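Local coordinates for putative exported protein (Peptoclostridium difficile, PDB 5TTA) that is of unknown function but is probably exported, with a predicted signal peptide, and belongs to an uncharacterised family (DUF5780) assigned to the E-set clan, at residues A[41-46]-A[75-80]. Residues are numbered along the deposited sequence; the frame is centred on the assembly and turned at random.
Sequences LFINNS and YEITCL
The Tyr75 ring is met obliquely by CD2 of Leu41, which crosses from the other strand and comes to 3.8 Å from Tyr75 CB. Over one face of the ring lies CD1 of Ile77, two residues along the same strand as Tyr75, 3.8 Å above the plane and offset toward the rim. This is face-to-face packing of two antiparallel beta sheets, a sandwich-like core consistent with the E-set clan: 41-46 belongs to the sheet of strands 41-50, 58-66 and 183-189, and 75-80 to the sheet built round strand 72-82. The two segments run in roughly the same direction, their axes 10.4 Å apart at closest approach and turned by 33°; no hydrogen bond joins them, and apolar side chains make the contact. Leu41 is extended (chi1 -180°, with CD2 anti to CA), which lets CD2 reach both Tyr75 and Ile77. Val213 of strand 205-215 also touches Leu41, and Leu64 of strand 58-66 touches both isoleucines, continuing the apolar layer. The hydroxyl of Tyr75 is hydrogen-bonded to Asp186 on strand 183-189, a polar tie between the sheets. Farther along, Ser46 OG is hydrogen-bonded to Ser208 OG and to the backbone O of Ile206, both on strand 205-215. Ile43 and Ile77 point at each other tip to tip: an extended chain (chi2 -180°) carries Ile43 CD1 to 3.9 Å from Ile77 CG2, while Ile77 CD1 lies 4.0 Å from Leu41 CD2.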
loop_
_atom_site.group_PDB
_atom_site.type_symbol
_atom_site.label_atom_id
_atom_site.label_comp_id
_atom_site.label_asym_id
_atom_site.label_seq_id
_atom_site.Cartn_x
_atom_site.Cartn_y
_atom_site.Cartn_z
ATOM N N LEU A 41 25.216 9.456 7.415
ATOM C CA LEU A 41 25.026 9.377 5.965
ATOM C C LEU A 41 25.939 10.415 5.336
ATOM O O LEU A 41 25.770 11.615 5.570
ATOM C CB LEU A 41 23.565 9.622 5.582
ATOM C CG LEU A 41 23.194 9.572 4.104
ATOM C CD1 LEU A 41 23.516 8.166 3.530
ATOM C CD2 LEU A 41 21.716 9.871 3.943
ATOM N N PHE A 42 26.921 9.960 4.570
ATOM C CA PHE A 42 27.971 10.818 4.044
ATOM C C PHE A 42 27.655 11.206 2.617
ATOM O O PHE A 42 27.428 10.333 1.775
ATOM C CB PHE A 42 29.328 10.113 4.065
ATOM C CG PHE A 42 30.487 11.041 3.880
ATOM C CD1 PHE A 42 31.104 11.178 2.652
ATOM C CD2 PHE A 42 30.979 11.770 4.959
ATOM C CE1 PHE A 42 32.191 12.032 2.490
ATOM C CE2 PHE A 42 32.058 12.631 4.807
ATOM C CZ PHE A 42 32.665 12.762 3.567
ATOM N N ILE A 43 27.679 12.501 2.323
ATOM C CA ILE A 43 27.486 12.929 0.944
ATOM C C ILE A 43 28.864 13.104 0.325
ATOM O O ILE A 43 29.593 14.043 0.649
ATOM C CB ILE A 43 26.644 14.205 0.829
ATOM C CG1 ILE A 43 25.252 13.953 1.381
ATOM C CG2 ILE A 43 26.541 14.627 -0.661
ATOM C CD1 ILE A 43 24.344 15.161 1.306
ATOM N N ASN A 44 29.217 12.198 -0.584
ATOM C CA ASN A 44 30.496 12.274 -1.283
ATOM C C ASN A 44 30.512 13.358 -2.345
ATOM O O ASN A 44 31.574 13.950 -2.596
ATOM C CB ASN A 44 30.821 10.919 -1.926
ATOM C CG ASN A 44 30.901 9.822 -0.901
ATOM O OD1 ASN A 44 31.776 9.847 -0.034
ATOM N ND2 ASN A 44 29.964 8.879 -0.957
ATOM N N ASN A 45 29.361 13.636 -2.956
ATOM C CA ASN A 45 29.270 14.553 -4.085
ATOM C C ASN A 45 27.817 14.730 -4.506
ATOM O O ASN A 45 26.992 13.838 -4.279
ATOM C CB ASN A 45 30.096 14.027 -5.263
ATOM C CG ASN A 45 30.617 15.130 -6.152
ATOM O OD1 ASN A 45 30.434 16.314 -5.868
ATOM N ND2 ASN A 45 31.284 14.746 -7.232
ATOM N N SER A 46 27.488 15.873 -5.111
ATOM C CA SER A 46 26.201 16.044 -5.777
ATOM C C SER A 46 26.480 16.870 -7.018
ATOM O O SER A 46 27.091 17.938 -6.921
ATOM C CB SER A 46 25.145 16.708 -4.875
ATOM O OG SER A 46 25.601 17.942 -4.379
ATOM N N TYR A 75 15.649 9.188 4.583
ATOM C CA TYR A 75 16.515 10.342 4.800
ATOM C C TYR A 75 15.802 11.580 4.294
ATOM O O TYR A 75 14.815 11.499 3.565
ATOM C CB TYR A 75 17.906 10.187 4.127
ATOM C CG TYR A 75 17.891 9.996 2.612
ATOM C CD1 TYR A 75 17.369 10.980 1.760
ATOM C CD2 TYR A 75 18.455 8.868 2.034
ATOM C CE1 TYR A 75 17.361 10.815 0.381
ATOM C CE2 TYR A 75 18.467 8.697 0.666
ATOM C CZ TYR A 75 17.924 9.671 -0.158
ATOM O OH TYR A 75 17.938 9.481 -1.529
ATOM N N GLU A 76 16.303 12.734 4.714
ATOM C CA GLU A 76 15.946 14.016 4.119
ATOM C C GLU A 76 17.247 14.724 3.788
ATOM O O GLU A 76 18.100 14.902 4.667
ATOM C CB GLU A 76 15.073 14.865 5.052
ATOM C CG GLU A 76 13.765 14.169 5.391
ATOM C CD GLU A 76 12.850 14.977 6.303
ATOM O OE1 GLU A 76 11.747 14.468 6.614
ATOM O OE2 GLU A 76 13.221 16.106 6.702
ATOM N N ILE A 77 17.405 15.116 2.527
ATOM C CA ILE A 77 18.633 15.744 2.058
ATOM C C ILE A 77 18.258 17.007 1.304
ATOM O O ILE A 77 17.465 16.949 0.354
ATOM C CB ILE A 77 19.455 14.803 1.159
ATOM C CG1 ILE A 77 20.017 13.649 1.991
ATOM C CG2 ILE A 77 20.577 15.572 0.495
ATOM C CD1 ILE A 77 20.808 12.626 1.142
ATOM N N THR A 78 18.807 18.154 1.734
ATOM C CA THR A 78 18.442 19.427 1.125
ATOM C C THR A 78 19.545 19.853 0.170
ATOM O O THR A 78 20.729 19.768 0.504
ATOM C CB THR A 78 18.212 20.517 2.180
ATOM O OG1 THR A 78 17.093 20.160 2.999
ATOM C CG2 THR A 78 17.918 21.874 1.511
ATOM N N CYS A 79 19.150 20.325 -1.015
ATOM C CA CYS A 79 20.086 20.825 -2.011
ATOM C C CYS A 79 19.815 22.288 -2.341
ATOM O O CYS A 79 18.679 22.765 -2.256
ATOM C CB CYS A 79 20.017 20.049 -3.317
ATOM S SG CYS A 79 20.427 18.276 -3.147
ATOM N N LEU A 80 20.887 22.948 -2.753
ATOM C CA LEU A 80 20.951 24.332 -3.194
ATOM C C LEU A 80 21.733 24.355 -4.490
ATOM O O LEU A 80 22.598 23.504 -4.707
ATOM C CB LEU A 80 21.653 25.215 -2.147
ATOM C CG LEU A 80 20.976 25.194 -0.780
ATOM C CD1 LEU A 80 21.859 25.999 0.220
ATOM C CD2 LEU A 80 19.616 25.854 -0.870
#